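Local coordinates for kinesin-like protein KIF19 (Mus musculus, PDB 5GSZ) that moves toward the plus ends of microtubules and depolymerizes them at ciliary tips, thereby regulating the length of motile cilia, with this chain forming its motor domain, at residues Pro20-Glu25 / Ser324-Thr328; Gln77-Tyr81 / Glu120-Arg126; Met319-Ile323 / Thr336-Ala340. One frame throughout, in Å; residues are numbered along the deposited sequence.

All three contacts belong to the kinesin motor domain and are grouped about its nucleotide pocket. Interaction 1 reaches ADP directly through Pro-20, and the Gln-77 side chain of interaction 2 comes to about 6 Å from the nucleotide. In interaction 3, the side chain of His-322 is also about 6 Å from ADP, while the neighbouring residues of its strand turn to the C-terminal helix. Interactions 1 and 3 adjoin at Ile-323 and Ser-324, where the strand gives way to the loop, and their centres lie 16 Å apart. Interaction 2 is separate: its nearest atoms are about 9 Å from interaction 1 and about 5 Å from interaction 3, without touching either.

Interaction 1: Pro20-Glu25 / Ser324-Thr328; sequences PISVAE and SPAST. With ADP (adenosine-5'-diphosphate), chain B.
This contact in the kinesin motor domain joins the N-terminal turn of helix 23-27 and its lead-in to the loop after strand 315-323 by one direct hydrogen bond, with its Pro-20 end against the adenine of ADP (Pro-20 CD to N1 3.4 Å). Pro-20 ends the kinesin R-x-R-P motif; Arg-17, Arg-19 and Pro-20 line the pocket. Pro-20 and Ile-21 are polyproline-II-like (phi/psi -58/153, -66/149); Ile-21 and Pro-325 CA atoms lie 5.8 Å apart. At the N-cap, Ser-22 OG (chi1 p) accepts from Glu-25 N at 3.2 Å and Ser-22 N donates to Glu-25 OE1 at 2.9 Å, a capping box. Glu-25 (m, t) accepts at OE2 a very short 2.5 Å hydrogen bond from Ser-324 OG (chi1 t), which itself accepts from Ala-326 N at 3.1 Å in an ST turn. Ile-21 CB meets Pro-325 CG at 4.0 Å. A water links Glu-25 OE2 (3.2 Å) and Thr-328 OG1 (2.8 Å). Arg-19 salt-bridges the same carboxylate, so one charge couples helix cap, loop and pocket.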
# COMPACT_ATOMS: atom_id res chain seq x y z
N PRO A 20 6.07 17.22 1.33
CA PRO A 20 6.60 18.51 1.78
C PRO A 20 6.75 18.54 3.29
O PRO A 20 6.03 17.87 4.03
CB PRO A 20 5.55 19.52 1.31
CG PRO A 20 4.83 18.81 0.21
CD PRO A 20 4.83 17.37 0.56
N ILE A 21 7.70 19.37 3.75
CA ILE A 21 7.86 19.58 5.19
C ILE A 21 6.63 20.29 5.77
O ILE A 21 5.94 21.06 5.09
CB ILE A 21 9.15 20.36 5.48
CG1 ILE A 21 9.43 20.35 6.99
CG2 ILE A 21 9.07 21.78 4.92
CD1 ILE A 21 10.86 20.53 7.35
N SER A 22 6.33 20.00 7.03
CA SER A 22 5.12 20.50 7.66
C SER A 22 5.44 21.63 8.62
O SER A 22 6.55 21.71 9.17
CB SER A 22 4.38 19.39 8.42
OG SER A 22 5.07 19.04 9.61
N VAL A 23 4.46 22.52 8.80
CA VAL A 23 4.61 23.61 9.76
C VAL A 23 5.02 23.08 11.12
O VAL A 23 5.99 23.55 11.72
CB VAL A 23 3.31 24.44 9.84
CG1 VAL A 23 3.38 25.42 11.00
CG2 VAL A 23 3.07 25.17 8.54
N ALA A 24 4.30 22.06 11.62
CA ALA A 24 4.63 21.49 12.93
C ALA A 24 6.08 21.04 13.02
O ALA A 24 6.68 21.11 14.10
CB ALA A 24 3.71 20.31 13.23
N GLU A 25 6.67 20.61 11.90
CA GLU A 25 8.09 20.27 11.90
C GLU A 25 8.96 21.51 11.96
O GLU A 25 10.02 21.50 12.59
CB GLU A 25 8.41 19.40 10.67
CG GLU A 25 7.85 17.96 10.74
CD GLU A 25 7.83 17.20 9.40
OE1 GLU A 25 7.76 17.84 8.31
OE2 GLU A 25 7.91 15.93 9.44
N SER A 324 9.08 11.76 5.62
CA SER A 324 9.19 13.19 5.85
C SER A 324 10.57 13.68 5.41
O SER A 324 11.56 12.94 5.51
CB SER A 324 8.98 13.50 7.33
OG SER A 324 9.21 14.86 7.60
N PRO A 325 10.67 14.90 4.90
CA PRO A 325 11.99 15.48 4.61
C PRO A 325 12.62 16.15 5.82
O PRO A 325 13.71 16.71 5.70
CB PRO A 325 11.68 16.50 3.51
CG PRO A 325 10.26 16.94 3.79
CD PRO A 325 9.56 15.81 4.52
N ALA A 326 11.94 16.08 6.97
CA ALA A 326 12.32 16.82 8.16
C ALA A 326 13.47 16.16 8.91
O ALA A 326 13.50 14.93 9.11
CB ALA A 326 11.12 16.95 9.08
N SER A 327 14.40 17.00 9.37
CA SER A 327 15.47 16.55 10.26
C SER A 327 14.92 15.88 11.52
O SER A 327 15.48 14.88 11.98
CB SER A 327 16.39 17.71 10.64
OG SER A 327 15.75 18.63 11.52
N THR A 328 13.82 16.39 12.09
CA THR A 328 13.31 15.72 13.28
C THR A 328 12.81 14.30 13.00
O THR A 328 12.41 13.61 13.95
CB THR A 328 12.18 16.52 13.95
OG1 THR A 328 11.13 16.73 13.01
CG2 THR A 328 12.69 17.84 14.40
PB ADP B . -0.28 8.64 6.80
O1B ADP B . -1.49 8.21 6.01
O2B ADP B . 0.97 7.96 6.31
O3B ADP B . -0.50 8.68 8.29
PA ADP B . -1.33 11.09 5.91
O1A ADP B . -1.25 11.19 4.42
O2A ADP B . -2.56 10.59 6.61
O3A ADP B . -0.08 10.21 6.45
O5' ADP B . -1.11 12.53 6.59
C5' ADP B . -0.16 13.48 6.15
C4' ADP B . -0.85 14.83 6.20
O4' ADP B . -0.16 15.67 5.28
C3' ADP B . -2.24 14.69 5.65
O3' ADP B . -2.97 15.81 6.15
C2' ADP B . -2.05 14.79 4.15
O2' ADP B . -3.17 15.42 3.53
C1' ADP B . -0.80 15.65 4.01
N9 ADP B . 0.14 15.12 3.00
C8 ADP B . 0.75 13.91 3.02
N7 ADP B . 1.57 13.73 1.95
C5 ADP B . 1.48 14.84 1.21
C6 ADP B . 2.06 15.30 -0.06
N6 ADP B . 2.93 14.52 -0.74
N1 ADP B . 1.70 16.53 -0.49
C2 ADP B . 0.85 17.31 0.19
N3 ADP B . 0.27 16.95 1.35
C4 ADP B . 0.54 15.75 1.90
O HOH W 1 9.27 14.88 12.14

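Interaction 2: Gln77-Tyr81 / Glu120-Arg126; sequences QEMVY and EPGIYVR
Gln-77 NE2 donates to Glu-120 O at 2.9 Å, with an N-H...O angle of 174°, joining the N-terminal ends of two helices, 77-84 and 123-136, in the P-loop NTPase fold of the motor. The same amide is hydrogen-bonded to Tyr-112 O and, through OE1, to Arg-17, both residues of the ADP pocket; with chi1 and chi2 both m, the side chain reaches the residues just before helix 123-136. Glu-120 (phi/psi -140/75) and Pro-121 (-66/159) lead into Gly-122 (-106/-146), the N-cap. CA atoms pair as Gln-77 with Gly-122 (5.9 Å) and Tyr-81 with Ile-123 (5.8 Å). Glu-78 OE1 makes a long salt bridge to Arg-126 NE at 3.7 Å, while its OE2 is hydrogen-bonded to Gln-82. Ile-123 (m, m) sends CD1 to 3.5 Å from Tyr-81 CA and 4.2 Å from Val-80 CG1. Tyr-81 (chi1 t) hydrogen-bonds through OH to Asp-130, and Arg-126 CB lies over its ring in a CH-pi contact, 3.8 Å from the centroid and 15° off the normal.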
# COMPACT_ATOMS: atom_id res chain seq x y z
N GLN A 77 -0.51 14.52 -7.72
CA GLN A 77 -1.19 13.24 -7.53
C GLN A 77 -1.21 12.43 -8.83
O GLN A 77 -0.81 11.27 -8.85
CB GLN A 77 -2.60 13.47 -6.98
CG GLN A 77 -2.60 13.98 -5.53
CD GLN A 77 -2.35 12.89 -4.47
OE1 GLN A 77 -1.27 12.31 -4.39
NE2 GLN A 77 -3.36 12.65 -3.63
N GLU A 78 -1.60 13.05 -9.95
CA GLU A 78 -1.68 12.28 -11.20
C GLU A 78 -0.32 11.79 -11.67
O GLU A 78 -0.23 10.76 -12.32
CB GLU A 78 -2.33 13.07 -12.33
CG GLU A 78 -3.84 12.75 -12.51
CD GLU A 78 -4.15 11.65 -13.54
OE1 GLU A 78 -5.33 11.26 -13.65
OE2 GLU A 78 -3.22 11.21 -14.25
N MET A 79 0.76 12.52 -11.36
CA MET A 79 2.07 12.05 -11.81
C MET A 79 2.50 10.83 -11.01
O MET A 79 3.10 9.89 -11.56
CB MET A 79 3.10 13.16 -11.68
CG MET A 79 2.78 14.42 -12.45
SD MET A 79 4.05 15.66 -12.17
CE MET A 79 3.36 17.02 -13.14
N VAL A 80 2.22 10.84 -9.71
CA VAL A 80 2.45 9.65 -8.89
C VAL A 80 1.66 8.48 -9.44
O VAL A 80 2.18 7.36 -9.57
CB VAL A 80 2.11 9.94 -7.42
CG1 VAL A 80 1.83 8.64 -6.68
CG2 VAL A 80 3.25 10.66 -6.76
N TYR A 81 0.40 8.71 -9.79
CA TYR A 81 -0.42 7.64 -10.35
C TYR A 81 0.17 7.12 -11.66
O TYR A 81 0.32 5.90 -11.84
CB TYR A 81 -1.83 8.14 -10.58
CG TYR A 81 -2.59 7.27 -11.53
CD1 TYR A 81 -3.02 6.00 -11.15
CD2 TYR A 81 -2.87 7.70 -12.82
CE1 TYR A 81 -3.72 5.19 -12.02
CE2 TYR A 81 -3.57 6.90 -13.70
CZ TYR A 81 -3.99 5.65 -13.29
OH TYR A 81 -4.69 4.85 -14.16
N GLU A 120 -7.76 16.86 -4.23
CA GLU A 120 -6.54 16.21 -4.75
C GLU A 120 -6.60 14.69 -4.57
O GLU A 120 -5.90 14.12 -3.72
CB GLU A 120 -5.28 16.78 -4.10
CG GLU A 120 -4.86 18.13 -4.66
CD GLU A 120 -4.11 18.03 -5.99
OE1 GLU A 120 -4.04 16.93 -6.56
OE2 GLU A 120 -3.60 19.08 -6.46
N PRO A 121 -7.40 14.01 -5.39
CA PRO A 121 -7.63 12.57 -5.19
C PRO A 121 -6.38 11.74 -5.42
O PRO A 121 -5.45 12.14 -6.13
CB PRO A 121 -8.70 12.24 -6.23
CG PRO A 121 -9.32 13.56 -6.58
CD PRO A 121 -8.22 14.55 -6.47
N GLY A 122 -6.38 10.54 -4.85
CA GLY A 122 -5.21 9.69 -4.97
C GLY A 122 -5.31 8.50 -5.91
O GLY A 122 -5.97 8.55 -6.95
N ILE A 123 -4.64 7.41 -5.52
CA ILE A 123 -4.43 6.27 -6.40
C ILE A 123 -5.73 5.50 -6.64
O ILE A 123 -5.99 5.05 -7.76
CB ILE A 123 -3.35 5.34 -5.83
CG1 ILE A 123 -1.97 5.99 -5.91
CG2 ILE A 123 -3.35 3.98 -6.55
CD1 ILE A 123 -1.59 6.36 -7.31
N TYR A 124 -6.54 5.30 -5.59
CA TYR A 124 -7.80 4.57 -5.70
C TYR A 124 -8.63 5.04 -6.89
O TYR A 124 -8.80 4.29 -7.86
CB TYR A 124 -8.67 4.72 -4.44
CG TYR A 124 -8.12 4.12 -3.16
CD1 TYR A 124 -7.21 3.07 -3.17
CD2 TYR A 124 -8.53 4.61 -1.93
CE1 TYR A 124 -6.72 2.52 -1.97
CE2 TYR A 124 -8.07 4.08 -0.76
CZ TYR A 124 -7.16 3.05 -0.76
OH TYR A 124 -6.72 2.54 0.44
N VAL A 125 -9.13 6.27 -6.83
CA VAL A 125 -10.07 6.72 -7.85
C VAL A 125 -9.38 6.86 -9.20
O VAL A 125 -9.98 6.57 -10.24
CB VAL A 125 -10.78 8.03 -7.41
CG1 VAL A 125 -11.43 7.89 -6.05
CG2 VAL A 125 -9.83 9.19 -7.38
N ARG A 126 -8.12 7.28 -9.23
CA ARG A 126 -7.44 7.38 -10.52
C ARG A 126 -7.33 6.01 -11.17
O ARG A 126 -7.53 5.86 -12.38
CB ARG A 126 -6.05 8.01 -10.36
CG ARG A 126 -6.11 9.49 -10.04
CD ARG A 126 -4.81 10.09 -9.58
NE ARG A 126 -4.79 11.49 -10.03
CZ ARG A 126 -5.35 12.52 -9.40
NH1 ARG A 126 -5.97 12.35 -8.24
NH2 ARG A 126 -5.29 13.72 -9.92

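Interaction 3: Met319-Ile323 / Thr336-Ala340; sequences MIAHI and TLTYA
Ala-321 CB fits against two side chains one turn apart, Ala-340 CB at 3.9 Å and Thr-336 CG2 at 4.0 Å, where a helix packs on the central beta-sheet of the kinesin motor domain. Segment 319-323, on strand 315-323, an inner strand, runs nearly antiparallel to helix segment 336-340: the segment axes make an angle of 163° and approach to 8.9 Å, with Ala-321 and Ala-340 CA atoms 6.8 Å apart. Extended alternation splits the strand's side chains. Met-319, Ala-321 and Ile-323 point toward the helix, whereas Ile-320 and His-322 point away; His-322, hydrogen-bonded to Thr-113 and Tyr-103 O and touching Cys-108 of the P-loop, faces the nucleotide side of the strand. No hydrogen bond crosses the contact. Within the helix, Ala-340 N donates to Thr-336 O at 3.0 Å; Thr-336 OG1 is hydrogen-bonded to Glu-332 O, and its side chain touches Pro-105 of the ADP pocket. Met-319 (t, t, p) brings CE to 3.7 Å from Ala-340 CB and makes an oblique Met-aromatic contact, SD lying 5.3 Å from the centroid of Tyr-339, whose ring also stacks with that of Tyr-103. Helix 330-340 is the last of the motor core, after which kinesins continue into the neck linker. At the opposite end of the strand segment, Ile-323 (p, t) sets CG2 3.8 Å from Thr-336 CB and CD1 4.3 Å from Leu-337 CD1.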
# COMPACT_ATOMS: atom_id res chain seq x y z
N MET A 319 5.34 -1.12 -4.32
CA MET A 319 5.39 -0.50 -3.00
C MET A 319 5.74 0.96 -3.15
O MET A 319 6.68 1.31 -3.86
CB MET A 319 6.40 -1.16 -2.07
CG MET A 319 6.50 -0.39 -0.77
SD MET A 319 7.68 -1.02 0.43
CE MET A 319 9.18 -0.90 -0.50
N ILE A 320 4.98 1.81 -2.48
CA ILE A 320 5.27 3.23 -2.42
C ILE A 320 5.65 3.56 -0.98
O ILE A 320 4.77 3.67 -0.10
CB ILE A 320 4.10 4.09 -2.90
CG1 ILE A 320 3.67 3.66 -4.29
CG2 ILE A 320 4.49 5.55 -2.88
CD1 ILE A 320 2.62 4.57 -4.88
N ALA A 321 6.95 3.69 -0.73
CA ALA A 321 7.44 4.14 0.57
C ALA A 321 7.33 5.66 0.70
O ALA A 321 7.52 6.40 -0.26
CB ALA A 321 8.89 3.70 0.75
N HIS A 322 7.04 6.11 1.93
CA HIS A 322 6.82 7.52 2.24
C HIS A 322 7.73 7.97 3.37
O HIS A 322 7.89 7.26 4.36
CB HIS A 322 5.35 7.75 2.65
CG HIS A 322 4.37 7.42 1.58
ND1 HIS A 322 3.95 6.13 1.32
CD2 HIS A 322 3.75 8.21 0.67
CE1 HIS A 322 3.10 6.15 0.32
NE2 HIS A 322 2.96 7.40 -0.10
N ILE A 323 8.33 9.16 3.23
CA ILE A 323 9.11 9.76 4.30
C ILE A 323 8.78 11.24 4.44
O ILE A 323 8.28 11.89 3.52
CB ILE A 323 10.66 9.64 4.13
CG1 ILE A 323 11.14 10.52 2.98
CG2 ILE A 323 11.10 8.17 3.99
CD1 ILE A 323 12.63 10.48 2.77
N THR A 336 13.19 3.72 6.89
CA THR A 336 12.35 3.52 5.72
C THR A 336 13.21 3.35 4.47
O THR A 336 13.07 2.36 3.74
CB THR A 336 11.35 4.67 5.57
OG1 THR A 336 10.62 4.82 6.80
CG2 THR A 336 10.36 4.40 4.45
N LEU A 337 14.12 4.30 4.24
CA LEU A 337 14.96 4.26 3.04
C LEU A 337 15.81 3.00 2.97
O LEU A 337 16.07 2.48 1.88
CB LEU A 337 15.84 5.49 2.99
CG LEU A 337 15.12 6.81 2.83
CD1 LEU A 337 15.94 7.89 3.47
CD2 LEU A 337 14.99 7.10 1.38
N THR A 338 16.27 2.49 4.13
CA THR A 338 16.97 1.21 4.18
C THR A 338 16.07 0.05 3.76
O THR A 338 16.49 -0.86 3.04
CB THR A 338 17.49 0.97 5.59
OG1 THR A 338 18.47 1.96 5.90
CG2 THR A 338 18.07 -0.46 5.75
N TYR A 339 14.83 0.06 4.25
CA TYR A 339 13.92 -1.03 3.98
C TYR A 339 13.57 -1.09 2.50
O TYR A 339 13.53 -2.18 1.91
CB TYR A 339 12.68 -0.85 4.85
CG TYR A 339 11.60 -1.88 4.67
CD1 TYR A 339 11.69 -3.13 5.26
CD2 TYR A 339 10.46 -1.58 3.93
CE1 TYR A 339 10.68 -4.06 5.09
CE2 TYR A 339 9.46 -2.50 3.75
CZ TYR A 339 9.57 -3.74 4.34
OH TYR A 339 8.57 -4.65 4.17
N ALA A 340 13.37 0.06 1.87
CA ALA A 340 12.96 0.14 0.47
C ALA A 340 14.12 0.27 -0.50
O ALA A 340 13.90 0.17 -1.70
CB ALA A 340 12.01 1.33 0.26